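Local coordinates for F5/8 type C domain protein (Bacteroides ovatus, PDB 4ZRX) that probably hydrolyses alpha-L-fucosides in a TIM-barrel domain and carries a C-terminal F5/8 type C domain of a kind that often binds sugars, at residues T95-H98 / F102-W105; V143-W148 / T170-N175; S312-Q317 / S323-N328; W480-V483 / P487-I490; R559-E564 / I580-I585. All coordinates share one frame; numbering follows the deposited sequence.

Contact 1: T95-H98 / F102-W105. With EDO (1,2-ethanediol), chain D.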
# COMPACT_ATOMS: atom_id res chain seq x y z
N THR A 95 12.05 12.03 1.87
CA THR A 95 13.11 11.76 0.93
C THR A 95 14.13 12.92 0.93
O THR A 95 14.13 13.80 0.05
CB THR A 95 12.62 11.53 -0.50
OG1 THR A 95 11.84 12.65 -0.95
CG2 THR A 95 11.71 10.26 -0.55
N ALA A 96 15.03 12.89 1.89
CA ALA A 96 16.05 13.92 2.02
C ALA A 96 16.99 13.90 0.79
O ALA A 96 17.53 14.93 0.38
CB ALA A 96 16.84 13.68 3.31
N LYS A 97 17.21 12.70 0.23
CA LYS A 97 17.96 12.53 -0.98
C LYS A 97 17.43 11.29 -1.67
O LYS A 97 17.42 10.21 -1.10
CB LYS A 97 19.46 12.32 -0.71
CG LYS A 97 20.30 12.34 -2.01
CD LYS A 97 21.76 11.95 -1.72
CE LYS A 97 21.96 10.50 -1.59
NZ LYS A 97 23.36 10.13 -1.33
N HIS A 98 16.93 11.47 -2.90
CA HIS A 98 16.48 10.36 -3.73
C HIS A 98 17.61 9.94 -4.69
O HIS A 98 18.74 10.33 -4.49
CB HIS A 98 15.14 10.71 -4.41
CG HIS A 98 14.31 9.51 -4.73
ND1 HIS A 98 14.35 8.89 -5.95
CD2 HIS A 98 13.46 8.79 -3.97
CE1 HIS A 98 13.55 7.84 -5.94
NE2 HIS A 98 13.02 7.73 -4.74
N PHE A 102 20.12 14.75 -5.38
CA PHE A 102 19.83 16.11 -4.94
C PHE A 102 19.42 16.19 -3.47
O PHE A 102 18.45 15.59 -3.07
CB PHE A 102 18.75 16.73 -5.83
CG PHE A 102 18.46 18.16 -5.47
CD1 PHE A 102 19.32 19.19 -5.88
CD2 PHE A 102 17.35 18.48 -4.73
CE1 PHE A 102 19.03 20.51 -5.53
CE2 PHE A 102 17.10 19.79 -4.38
CZ PHE A 102 17.93 20.78 -4.79
N CYS A 103 20.21 16.88 -2.65
CA CYS A 103 19.97 16.93 -1.21
C CYS A 103 19.04 18.07 -0.86
O CYS A 103 19.28 19.22 -1.23
CB CYS A 103 21.27 17.07 -0.46
SG CYS A 103 22.31 15.66 -0.74
N LEU A 104 18.02 17.75 -0.02
CA LEU A 104 17.07 18.74 0.48
C LEU A 104 17.51 19.60 1.67
O LEU A 104 16.75 20.40 2.15
CB LEU A 104 15.75 18.02 0.85
CG LEU A 104 14.95 17.41 -0.29
CD1 LEU A 104 13.63 16.96 0.22
CD2 LEU A 104 14.73 18.39 -1.37
N TRP A 105 18.74 19.43 2.11
CA TRP A 105 19.34 20.21 3.16
C TRP A 105 20.74 20.63 2.63
O TRP A 105 21.34 19.95 1.76
CB TRP A 105 19.47 19.40 4.44
CG TRP A 105 20.59 18.39 4.44
CD1 TRP A 105 21.70 18.45 5.20
CD2 TRP A 105 20.65 17.10 3.77
NE1 TRP A 105 22.50 17.38 4.98
CE2 TRP A 105 21.88 16.52 4.12
CE3 TRP A 105 19.81 16.41 2.90
CZ2 TRP A 105 22.30 15.28 3.62
CZ3 TRP A 105 20.25 15.19 2.34
CH2 TRP A 105 21.48 14.64 2.73
C1 EDO D . 10.98 4.73 -2.70
O1 EDO D . 11.14 5.74 -3.70
C2 EDO D . 9.88 3.79 -3.16
O2 EDO D . 10.20 3.30 -4.47
O HOH W 1 16.72 13.91 -4.30
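Beside the probable active-site pocket of the fucosidase barrel, the chain leaving strand 91-97 doubles back and lays C103-L104 against A96-K97. A straight backbone bond clasps the turn: L104 N donates to A96 O at 2.9 Å (N-H...O 166°). C103 CA adds a CA-H...O contact to that same A96 O at 3.5 Å. The indole of W105 presents its edge to the oxygen, CZ3 lying 3.4 Å from A96 O. Placing W105 CG between the backbone N and the carbonyl carbon (chi1 76°) folds the ring back toward A96, where CZ3 also packs 3.9 Å from A96 CB, while C103 CB covers one ring face near the rim. A water bridges the two segments, accepting from H98 N at 2.8 Å and donating to F102 O at 2.7 Å. K97 slides its CD past C103 SG, then bends at chi3 and carries NZ away to a salt bridge with D149. On the pocket side, H98 NE2 and O1 of an ethanediol share a nearly straight hydrogen bond of 2.9 Å, at the ring edge and in its plane. The diol is also bonded to H49 and E230, and Y144 lies nearly parallel to the imidazole. With an alanine at H98 the diol would probably lose its NE2 partner and the Y144 ring would lose its flat neighbour. The backbone bond and the water bridge together tie the loop to the strand end that carries H98, consistent with H98 lining a pocket for hydroxyl groups, as the bound diol suggests.

Contact 2: V143-W148 / T170-N175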
# COMPACT_ATOMS: atom_id res chain seq x y z
N VAL A 143 13.90 9.69 8.06
CA VAL A 143 14.59 10.08 6.86
C VAL A 143 14.88 8.94 5.89
O VAL A 143 15.29 7.87 6.30
CB VAL A 143 15.89 10.87 7.13
CG1 VAL A 143 15.56 12.16 7.88
CG2 VAL A 143 16.84 10.03 7.89
N TYR A 144 14.73 9.24 4.61
CA TYR A 144 15.07 8.39 3.47
C TYR A 144 16.32 9.04 2.87
O TYR A 144 16.31 10.21 2.52
CB TYR A 144 13.93 8.39 2.47
CG TYR A 144 14.15 7.72 1.15
CD1 TYR A 144 14.96 8.25 0.19
CD2 TYR A 144 13.40 6.60 0.80
CE1 TYR A 144 15.13 7.65 -1.02
CE2 TYR A 144 13.51 6.02 -0.43
CZ TYR A 144 14.41 6.55 -1.36
OH TYR A 144 14.64 6.02 -2.59
N LEU A 145 17.40 8.26 2.82
CA LEU A 145 18.66 8.75 2.27
C LEU A 145 19.11 7.71 1.26
O LEU A 145 19.60 6.64 1.63
CB LEU A 145 19.69 8.98 3.38
CG LEU A 145 21.07 9.44 2.90
CD1 LEU A 145 21.04 10.89 2.45
CD2 LEU A 145 22.12 9.24 3.97
N SER A 146 18.96 8.01 -0.04
CA SER A 146 19.20 6.98 -1.08
C SER A 146 20.64 6.46 -1.12
O SER A 146 21.57 7.28 -1.34
CB SER A 146 18.77 7.48 -2.43
OG SER A 146 19.03 6.55 -3.44
N PRO A 147 20.84 5.16 -0.91
CA PRO A 147 22.20 4.60 -1.11
C PRO A 147 22.68 4.84 -2.54
O PRO A 147 23.78 5.36 -2.72
CB PRO A 147 22.02 3.11 -0.77
CG PRO A 147 20.86 3.12 0.18
CD PRO A 147 19.93 4.15 -0.31
N TRP A 148 21.85 4.53 -3.54
CA TRP A 148 22.21 4.77 -4.94
C TRP A 148 22.17 6.30 -5.18
O TRP A 148 21.16 6.96 -4.92
CB TRP A 148 21.21 4.07 -5.86
CG TRP A 148 21.44 4.20 -7.36
CD1 TRP A 148 22.64 4.34 -8.04
CD2 TRP A 148 20.43 4.17 -8.35
NE1 TRP A 148 22.40 4.40 -9.40
CE2 TRP A 148 21.07 4.27 -9.62
CE3 TRP A 148 19.03 4.05 -8.30
CZ2 TRP A 148 20.34 4.29 -10.81
CZ3 TRP A 148 18.32 4.08 -9.46
CH2 TRP A 148 18.98 4.19 -10.72
N THR A 170 25.28 11.43 8.93
CA THR A 170 25.62 12.09 10.18
C THR A 170 24.98 13.45 10.26
O THR A 170 24.44 13.79 11.26
CB THR A 170 27.14 12.15 10.36
OG1 THR A 170 27.68 10.82 10.36
CG2 THR A 170 27.54 12.91 11.63
N GLU A 171 24.94 14.20 9.17
CA GLU A 171 24.23 15.48 9.24
C GLU A 171 22.75 15.29 9.60
O GLU A 171 22.16 15.98 10.49
CB GLU A 171 24.36 16.23 7.90
CG GLU A 171 25.74 16.71 7.65
CD GLU A 171 26.01 17.15 6.22
OE1 GLU A 171 25.26 16.71 5.26
OE2 GLU A 171 27.03 17.90 6.06
N LEU A 172 22.12 14.37 8.88
CA LEU A 172 20.69 14.12 9.06
C LEU A 172 20.34 13.62 10.44
O LEU A 172 19.27 13.93 10.95
CB LEU A 172 20.16 13.16 7.96
CG LEU A 172 20.18 13.67 6.52
CD1 LEU A 172 19.80 12.60 5.57
CD2 LEU A 172 19.24 14.83 6.40
N LEU A 173 21.28 12.89 11.03
CA LEU A 173 21.04 12.27 12.33
C LEU A 173 21.56 13.08 13.51
O LEU A 173 21.42 12.65 14.66
CB LEU A 173 21.63 10.87 12.34
CG LEU A 173 21.06 9.87 11.31
CD1 LEU A 173 21.54 8.49 11.64
CD2 LEU A 173 19.61 9.87 11.14
N THR A 174 22.20 14.22 13.24
CA THR A 174 22.77 15.12 14.26
C THR A 174 21.96 16.40 14.39
O THR A 174 21.55 16.83 15.50
CB THR A 174 24.19 15.44 13.93
OG1 THR A 174 24.97 14.24 13.93
CG2 THR A 174 24.80 16.47 14.99
N ASN A 175 21.67 17.02 13.23
CA ASN A 175 21.12 18.38 13.24
C ASN A 175 19.65 18.51 13.21
O ASN A 175 19.13 19.63 13.17
CB ASN A 175 21.70 19.14 12.03
CG ASN A 175 23.19 19.24 12.07
OD1 ASN A 175 23.86 19.18 11.03
ND2 ASN A 175 23.71 19.35 13.23
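E171 O, one residue before the L172 that packs on L145, is gripped by two backbone donors. N175 N reaches it at 3.0 Å and T174 N at 3.3 Å, toward the C-terminal part of helix 158-174. T174 also folds its hydroxyl back on the helix: OG1 donates to T170 O at 2.8 Å, tilted 33° from the carbonyl plane. The face turned to strand 140-145 is apolar. L172 CG stands anti to its own carbonyl carbon (chi1 -65°), which directs the branch at the sheet, and its CD1 meets L145 CD1 at 3.8 Å, the two side chains crossing obliquely. L145 carries its CG anti to the backbone N (chi1 178°), which brings CD1 to the helix. Beside this pair, V143 CG2 faces L173 CD2 more loosely at 4.3 Å. Y144, between the two strand residues, sets off from the opposite side of the strand, and its OH is bonded to D185. Beyond the strand, S146 OG donates to W148 O at 2.6 Å, in the carbonyl plane and on a lone pair, fastening the turn that follows. A96 and W105 also touch L172, and the carboxylate of E171 takes hydrogen bonds from W105, T107 and A108. This is the first half of a beta-alpha-beta crossover: with no hydrogen bond joining the two segments, helix and strand are held together here by methyl packing, while Y144 and E171 direct their polar ends to other parts of the barrel.

Contact 3: S312-Q317 / S323-N328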
# COMPACT_ATOMS: atom_id res chain seq x y z
N SER A 312 -8.98 2.07 2.04
CA SER A 312 -9.49 1.18 3.07
C SER A 312 -9.05 -0.25 2.87
O SER A 312 -8.55 -0.92 3.82
CB SER A 312 -11.04 1.26 3.10
OG SER A 312 -11.55 0.29 3.99
N ASP A 313 -9.13 -0.72 1.64
CA ASP A 313 -8.67 -2.08 1.33
C ASP A 313 -7.20 -2.22 1.60
O ASP A 313 -6.76 -3.25 2.15
CB ASP A 313 -9.02 -2.54 -0.07
CG ASP A 313 -10.55 -2.72 -0.29
OD1 ASP A 313 -11.35 -2.96 0.66
OD2 ASP A 313 -10.92 -2.60 -1.48
N ILE A 314 -6.43 -1.23 1.19
CA ILE A 314 -4.99 -1.24 1.55
C ILE A 314 -4.79 -1.34 3.05
O ILE A 314 -3.97 -2.13 3.50
CB ILE A 314 -4.24 -0.01 0.93
CG1 ILE A 314 -4.10 -0.22 -0.58
CG2 ILE A 314 -2.86 0.17 1.53
CD1 ILE A 314 -3.76 1.01 -1.36
N TYR A 315 -5.47 -0.53 3.84
CA TYR A 315 -5.37 -0.56 5.28
C TYR A 315 -5.62 -1.96 5.84
O TYR A 315 -4.83 -2.52 6.60
CB TYR A 315 -6.30 0.52 5.86
CG TYR A 315 -6.23 0.63 7.34
CD1 TYR A 315 -5.21 1.36 7.98
CD2 TYR A 315 -7.13 -0.05 8.12
CE1 TYR A 315 -5.12 1.44 9.36
CE2 TYR A 315 -7.08 0.08 9.52
CZ TYR A 315 -6.05 0.79 10.12
OH TYR A 315 -5.97 0.90 11.50
N PHE A 316 -6.71 -2.55 5.40
CA PHE A 316 -7.03 -3.92 5.85
C PHE A 316 -6.05 -4.97 5.40
O PHE A 316 -5.91 -5.96 6.08
CB PHE A 316 -8.49 -4.27 5.51
CG PHE A 316 -9.48 -3.50 6.36
CD1 PHE A 316 -9.61 -3.80 7.70
CD2 PHE A 316 -10.30 -2.55 5.82
CE1 PHE A 316 -10.47 -3.11 8.50
CE2 PHE A 316 -11.18 -1.85 6.60
CZ PHE A 316 -11.29 -2.13 7.93
N GLN A 317 -5.36 -4.75 4.29
CA GLN A 317 -4.37 -5.66 3.80
C GLN A 317 -2.93 -5.28 4.18
O GLN A 317 -1.98 -5.84 3.62
CB GLN A 317 -4.47 -5.75 2.28
CG GLN A 317 -5.82 -6.35 1.76
CD GLN A 317 -5.90 -6.09 0.23
OE1 GLN A 317 -6.10 -4.96 -0.20
NE2 GLN A 317 -5.58 -7.02 -0.50
N SER A 323 1.34 -5.85 9.08
CA SER A 323 2.36 -4.95 8.53
C SER A 323 2.09 -3.54 9.06
O SER A 323 0.98 -3.17 9.40
CB SER A 323 2.37 -4.90 7.00
OG SER A 323 2.95 -6.10 6.45
N VAL A 324 3.12 -2.73 9.02
CA VAL A 324 2.94 -1.27 9.12
C VAL A 324 2.61 -0.73 7.74
O VAL A 324 3.19 -1.20 6.73
CB VAL A 324 4.27 -0.61 9.66
CG1 VAL A 324 4.30 0.89 9.45
CG2 VAL A 324 4.44 -0.91 11.16
N LEU A 325 1.71 0.26 7.66
CA LEU A 325 1.40 0.89 6.41
C LEU A 325 2.13 2.26 6.32
O LEU A 325 1.85 3.15 7.13
CB LEU A 325 -0.08 1.10 6.23
CG LEU A 325 -0.55 1.89 5.05
CD1 LEU A 325 -0.07 1.27 3.74
CD2 LEU A 325 -2.05 2.07 5.05
N LEU A 326 2.97 2.38 5.29
CA LEU A 326 3.70 3.60 5.01
C LEU A 326 3.15 4.16 3.71
O LEU A 326 3.44 3.63 2.60
CB LEU A 326 5.19 3.30 4.87
CG LEU A 326 6.11 4.37 4.32
CD1 LEU A 326 6.01 5.60 5.22
CD2 LEU A 326 7.54 3.77 4.30
N LEU A 327 2.28 5.14 3.84
CA LEU A 327 1.52 5.72 2.71
C LEU A 327 2.17 7.01 2.27
O LEU A 327 2.35 7.93 3.07
CB LEU A 327 0.11 5.97 3.11
CG LEU A 327 -0.82 6.56 2.04
CD1 LEU A 327 -0.99 5.61 0.91
CD2 LEU A 327 -2.22 6.94 2.62
N ASN A 328 2.50 7.11 0.99
CA ASN A 328 3.15 8.30 0.46
C ASN A 328 2.17 9.33 -0.03
O ASN A 328 1.27 8.99 -0.79
CB ASN A 328 4.03 7.90 -0.73
CG ASN A 328 4.61 9.10 -1.44
OD1 ASN A 328 5.54 9.80 -0.94
ND2 ASN A 328 4.07 9.38 -2.67
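L325 of strand 324-328 makes the contact, packing against I314 and Y315 of helix 308-316. Its CG stands anti to the backbone N (chi1 173°), which drives the fork of the side chain at the helix. The CD1 branch meets I314 CG2 at 3.7 Å, and the same methyl of I314 is 4.1 Å from L325 CD2, the two side chains crossing at about a right angle. L325 CD2 also lies at the edge of the Y315 ring, near its plane, 4.4 Å from Y315 CD1, and closer to the helix backbone at Y315 CA (4.2 Å). One methyl fork is thus wedged between two successive helix residues without any hydrogen bond between the segments. Next along the chain, L326 faces strand 44-48, and N328 closes the strand with OD1 bonded to H49. A helix packed through aliphatic groups on the strand that follows it is the second half of a beta-alpha-beta unit, here strand 279-290, helix 308-316 and strand 324-328, the repeating build of a TIM barrel.

Contact 4: W480-V483 / P487-I490. With EDO (1,2-ethanediol), chain E.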
# COMPACT_ATOMS: atom_id res chain seq x y z
N TRP A 480 -29.17 4.14 -15.31
CA TRP A 480 -29.61 3.16 -16.34
C TRP A 480 -30.19 1.93 -15.70
O TRP A 480 -29.88 1.64 -14.56
CB TRP A 480 -28.48 2.67 -17.27
CG TRP A 480 -27.68 3.72 -17.98
CD1 TRP A 480 -27.75 5.08 -17.82
CD2 TRP A 480 -26.59 3.47 -18.86
NE1 TRP A 480 -26.78 5.70 -18.60
CE2 TRP A 480 -26.05 4.72 -19.23
CE3 TRP A 480 -26.02 2.32 -19.37
CZ2 TRP A 480 -24.96 4.84 -20.10
CZ3 TRP A 480 -24.93 2.44 -20.26
CH2 TRP A 480 -24.43 3.69 -20.61
N LYS A 481 -31.00 1.20 -16.46
CA LYS A 481 -31.46 -0.13 -16.08
C LYS A 481 -31.37 -1.07 -17.27
O LYS A 481 -31.84 -0.73 -18.35
CB LYS A 481 -32.91 -0.08 -15.55
CG LYS A 481 -32.98 0.51 -14.15
CD LYS A 481 -34.37 0.99 -13.76
CE LYS A 481 -34.28 1.76 -12.42
NZ LYS A 481 -35.63 1.94 -11.77
N GLN A 482 -30.81 -2.25 -17.07
CA GLN A 482 -30.76 -3.25 -18.13
C GLN A 482 -32.11 -3.90 -18.31
O GLN A 482 -32.63 -4.47 -17.37
CB GLN A 482 -29.74 -4.34 -17.81
CG GLN A 482 -29.68 -5.46 -18.86
CD GLN A 482 -28.44 -6.28 -18.76
OE1 GLN A 482 -28.49 -7.51 -18.73
NE2 GLN A 482 -27.30 -5.61 -18.69
N VAL A 483 -32.67 -3.78 -19.50
CA VAL A 483 -33.93 -4.47 -19.85
C VAL A 483 -33.74 -5.91 -20.33
O VAL A 483 -34.57 -6.76 -20.08
CB VAL A 483 -34.67 -3.68 -20.95
CG1 VAL A 483 -35.93 -4.43 -21.42
CG2 VAL A 483 -35.03 -2.28 -20.42
N PRO A 487 -30.36 -9.42 -27.16
CA PRO A 487 -29.41 -8.33 -27.37
C PRO A 487 -29.45 -7.34 -26.21
O PRO A 487 -30.52 -7.02 -25.65
CB PRO A 487 -29.90 -7.66 -28.69
CG PRO A 487 -31.34 -8.18 -28.92
CD PRO A 487 -31.42 -9.49 -28.19
N LEU A 488 -28.26 -6.89 -25.80
CA LEU A 488 -28.17 -5.92 -24.74
C LEU A 488 -29.15 -4.78 -24.99
O LEU A 488 -29.05 -4.11 -26.00
CB LEU A 488 -26.75 -5.38 -24.66
CG LEU A 488 -26.55 -4.38 -23.53
CD1 LEU A 488 -26.82 -4.97 -22.11
CD2 LEU A 488 -25.11 -3.94 -23.65
N THR A 489 -30.11 -4.60 -24.08
CA THR A 489 -31.12 -3.56 -24.17
C THR A 489 -31.15 -2.79 -22.86
O THR A 489 -31.21 -3.38 -21.76
CB THR A 489 -32.52 -4.20 -24.51
OG1 THR A 489 -32.43 -5.07 -25.65
CG2 THR A 489 -33.58 -3.14 -24.78
N ILE A 490 -31.12 -1.47 -22.97
CA ILE A 490 -30.87 -0.59 -21.84
C ILE A 490 -31.86 0.57 -21.84
O ILE A 490 -32.04 1.25 -22.84
CB ILE A 490 -29.42 0.00 -21.89
CG1 ILE A 490 -28.36 -1.10 -21.84
CG2 ILE A 490 -29.22 1.03 -20.76
CD1 ILE A 490 -26.96 -0.63 -22.33
C1 EDO E . -25.13 -8.31 -28.19
O1 EDO E . -26.04 -7.45 -27.50
C2 EDO E . -25.84 -9.51 -28.81
O2 EDO E . -26.79 -9.04 -29.78
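W480 and I490 meet through matched first torsions: the indole CG stands anti to its carbonyl carbon (chi1 -54°), while I490 holds CG1 in the like position (chi1 -61°), leaving CG2 anti to the backbone N and aimed at the ring. I490 CG2 comes 3.7 Å from W480 CE3. Q482 and I490 form an antiparallel non-hydrogen-bonded pair with 4.6 Å between their CA atoms. The next step is hydrogen-bonded: V483 N donates to T489 O at 2.7 Å, bent to 140° at the hydrogen. Q482 runs out extended and crosses L488 at about a right angle, NE2 lying 3.5 Å from L488 CD1. T489 splits its roles, with CG2 packing 4.0 Å from V483 CB and OG1 donating to P487 O at 2.7 Å from above the carbonyl plane. A valine in place of T489 would probably keep the packing on V483 but deprive P487 O of its hydroxyl donor, so the entry to the strand is likely to be less fixed. At that entry, after a cis peptide bond before P487, L488 N donates to an ethanediol. The hairpin 481-485/488-492 lies at one edge of the five-stranded sheet: strand 481-485 is outermost, strand 560-566 pairs with 488-492 on its other side, and W480 packs on M577.

Contact 5: R559-E564 / I580-I585. With EDO (1,2-ethanediol), chain E.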
# COMPACT_ATOMS: atom_id res chain seq x y z
N ARG A 559 -34.77 6.97 -25.29
CA ARG A 559 -35.00 6.58 -23.90
C ARG A 559 -34.36 5.23 -23.67
O ARG A 559 -33.74 5.01 -22.62
CB ARG A 559 -36.50 6.53 -23.60
CG ARG A 559 -36.92 5.89 -22.25
CD ARG A 559 -36.38 6.65 -21.09
NE ARG A 559 -36.54 5.92 -19.83
CZ ARG A 559 -37.36 6.27 -18.84
NH1 ARG A 559 -38.12 7.36 -18.89
NH2 ARG A 559 -37.39 5.51 -17.75
N PHE A 560 -34.55 4.31 -24.63
CA PHE A 560 -33.99 2.97 -24.59
C PHE A 560 -33.01 2.84 -25.74
O PHE A 560 -33.19 3.45 -26.77
CB PHE A 560 -35.08 1.89 -24.75
CG PHE A 560 -36.14 1.90 -23.65
CD1 PHE A 560 -37.21 2.80 -23.71
CD2 PHE A 560 -36.11 0.97 -22.61
CE1 PHE A 560 -38.22 2.81 -22.71
CE2 PHE A 560 -37.13 0.96 -21.61
CZ PHE A 560 -38.18 1.89 -21.67
N ILE A 561 -31.95 2.04 -25.55
CA ILE A 561 -31.04 1.71 -26.63
C ILE A 561 -30.89 0.23 -26.67
O ILE A 561 -31.10 -0.45 -25.67
CB ILE A 561 -29.65 2.40 -26.52
CG1 ILE A 561 -28.91 1.95 -25.24
CG2 ILE A 561 -29.84 3.91 -26.52
CD1 ILE A 561 -27.54 2.65 -25.07
N LYS A 562 -30.48 -0.28 -27.81
CA LYS A 562 -30.30 -1.71 -28.02
C LYS A 562 -29.15 -1.94 -28.99
O LYS A 562 -29.09 -1.30 -30.04
CB LYS A 562 -31.60 -2.36 -28.58
CG LYS A 562 -31.45 -3.83 -28.99
CD LYS A 562 -32.79 -4.49 -29.35
CE LYS A 562 -33.35 -3.91 -30.62
NZ LYS A 562 -34.56 -4.62 -31.10
N LEU A 563 -28.26 -2.86 -28.65
CA LEU A 563 -27.17 -3.25 -29.55
C LEU A 563 -27.32 -4.71 -29.91
O LEU A 563 -27.27 -5.55 -29.00
CB LEU A 563 -25.78 -3.00 -28.92
CG LEU A 563 -24.57 -3.24 -29.83
CD1 LEU A 563 -24.40 -2.13 -30.88
CD2 LEU A 563 -23.26 -3.41 -29.05
N GLU A 564 -27.53 -5.01 -31.19
CA GLU A 564 -27.50 -6.37 -31.74
C GLU A 564 -26.12 -6.55 -32.35
O GLU A 564 -25.69 -5.74 -33.15
CB GLU A 564 -28.60 -6.60 -32.79
CG GLU A 564 -30.01 -6.55 -32.16
CD GLU A 564 -31.20 -6.78 -33.13
OE1 GLU A 564 -30.95 -7.11 -34.32
OE2 GLU A 564 -32.38 -6.64 -32.69
N ILE A 580 -20.86 -0.11 -22.74
CA ILE A 580 -21.54 0.82 -23.59
C ILE A 580 -21.44 2.19 -22.96
O ILE A 580 -21.57 2.32 -21.74
CB ILE A 580 -23.02 0.40 -23.73
CG1 ILE A 580 -23.12 -0.96 -24.43
CG2 ILE A 580 -23.80 1.48 -24.43
CD1 ILE A 580 -22.59 -0.98 -25.84
N GLY A 581 -21.21 3.21 -23.79
CA GLY A 581 -21.34 4.62 -23.38
C GLY A 581 -22.20 5.36 -24.39
O GLY A 581 -22.43 4.90 -25.51
N VAL A 582 -22.65 6.54 -23.98
CA VAL A 582 -23.34 7.45 -24.85
C VAL A 582 -22.90 8.89 -24.53
O VAL A 582 -22.51 9.19 -23.38
CB VAL A 582 -24.90 7.31 -24.70
CG1 VAL A 582 -25.36 5.89 -25.04
CG2 VAL A 582 -25.41 7.71 -23.28
N MSE A 583 -23.05 9.77 -25.53
CA MSE A 583 -22.84 11.18 -25.35
C MSE A 583 -24.15 11.89 -25.59
O MSE A 583 -24.71 11.82 -26.69
CB MSE A 583 -21.76 11.72 -26.28
CG MSE A 583 -20.38 11.15 -25.97
SE MSE A 583 -19.67 11.73 -24.19
CE MSE A 583 -19.41 13.64 -24.60
N VAL A 584 -24.63 12.50 -24.51
CA VAL A 584 -25.82 13.34 -24.51
C VAL A 584 -25.39 14.78 -24.88
O VAL A 584 -24.36 15.27 -24.41
CB VAL A 584 -26.47 13.31 -23.11
CG1 VAL A 584 -27.61 14.36 -22.96
CG2 VAL A 584 -26.98 11.92 -22.82
N ILE A 585 -26.22 15.45 -25.66
CA ILE A 585 -25.95 16.82 -26.07
C ILE A 585 -26.51 17.76 -25.02
O ILE A 585 -27.72 17.77 -24.83
CB ILE A 585 -26.58 17.08 -27.46
CG1 ILE A 585 -25.95 16.09 -28.46
CG2 ILE A 585 -26.38 18.55 -27.89
CD1 ILE A 585 -26.54 16.12 -29.85
C1 EDO E . -25.13 -8.31 -28.19
O1 EDO E . -26.04 -7.45 -27.50
C2 EDO E . -25.84 -9.51 -28.81
O2 EDO E . -26.79 -9.04 -29.78
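I561 pushes the end of its chain between I580 and V582: its CD1 lies 3.9 Å from V582 CG1 and 4.0 Å from I580 CG2. The side chains of I561 and I580 run antiparallel alongside each other. A second, slightly wider touch follows two residues on, where L563 CD2 meets I580 CD1 at 4.1 Å. I561 reaches its partners because CG1 sits between the backbone N and the carbonyl carbon (chi1 62°), dropping the ethyl arm straight from the strand. The backbones stay far apart, with 10.2 Å between the axes of strands 560-564 and 580-584, and the two meet here through side chains. On the other face of its strand, K562 NZ makes a weak salt bridge to E564 OE2 at 3.4 Å and lies over W529 and F521 in cation-pi contacts. L563 O accepts from an ethanediol, and R559 and F560 both face S523, a classic beta bulge. Strand 560-566 lies between 488-492 and 517-523 in the five-stranded sheet, while 580-584 pairs with 495-503 in the facing sheet; the contact thus joins the two layers of the beta sandwich expected of an F5/8 type C domain.

Overall arrangement
Contacts 1 and 2 adjoin, their centres 8 Å apart, on neighbouring barrel strands 91-97 and 140-145, where K97 O and S146 N lie 2.9 Å apart in a probable hydrogen bond. Contact 3 lies on the same curled sheet, its centre about 25 Å from both, yet its strand ends beside H49, which shares with H98 the ethanediol in the probable active-site pocket. Contacts 4 and 5 belong to the distant C-terminal domain, their centres 10 Å apart. Backbone bonds of strands 488-492 and 560-566 join them, and a second ethanediol touches both. The centres of contacts 1 and 4 are about 55 Å apart, placing the two domains' contacts well away from each other.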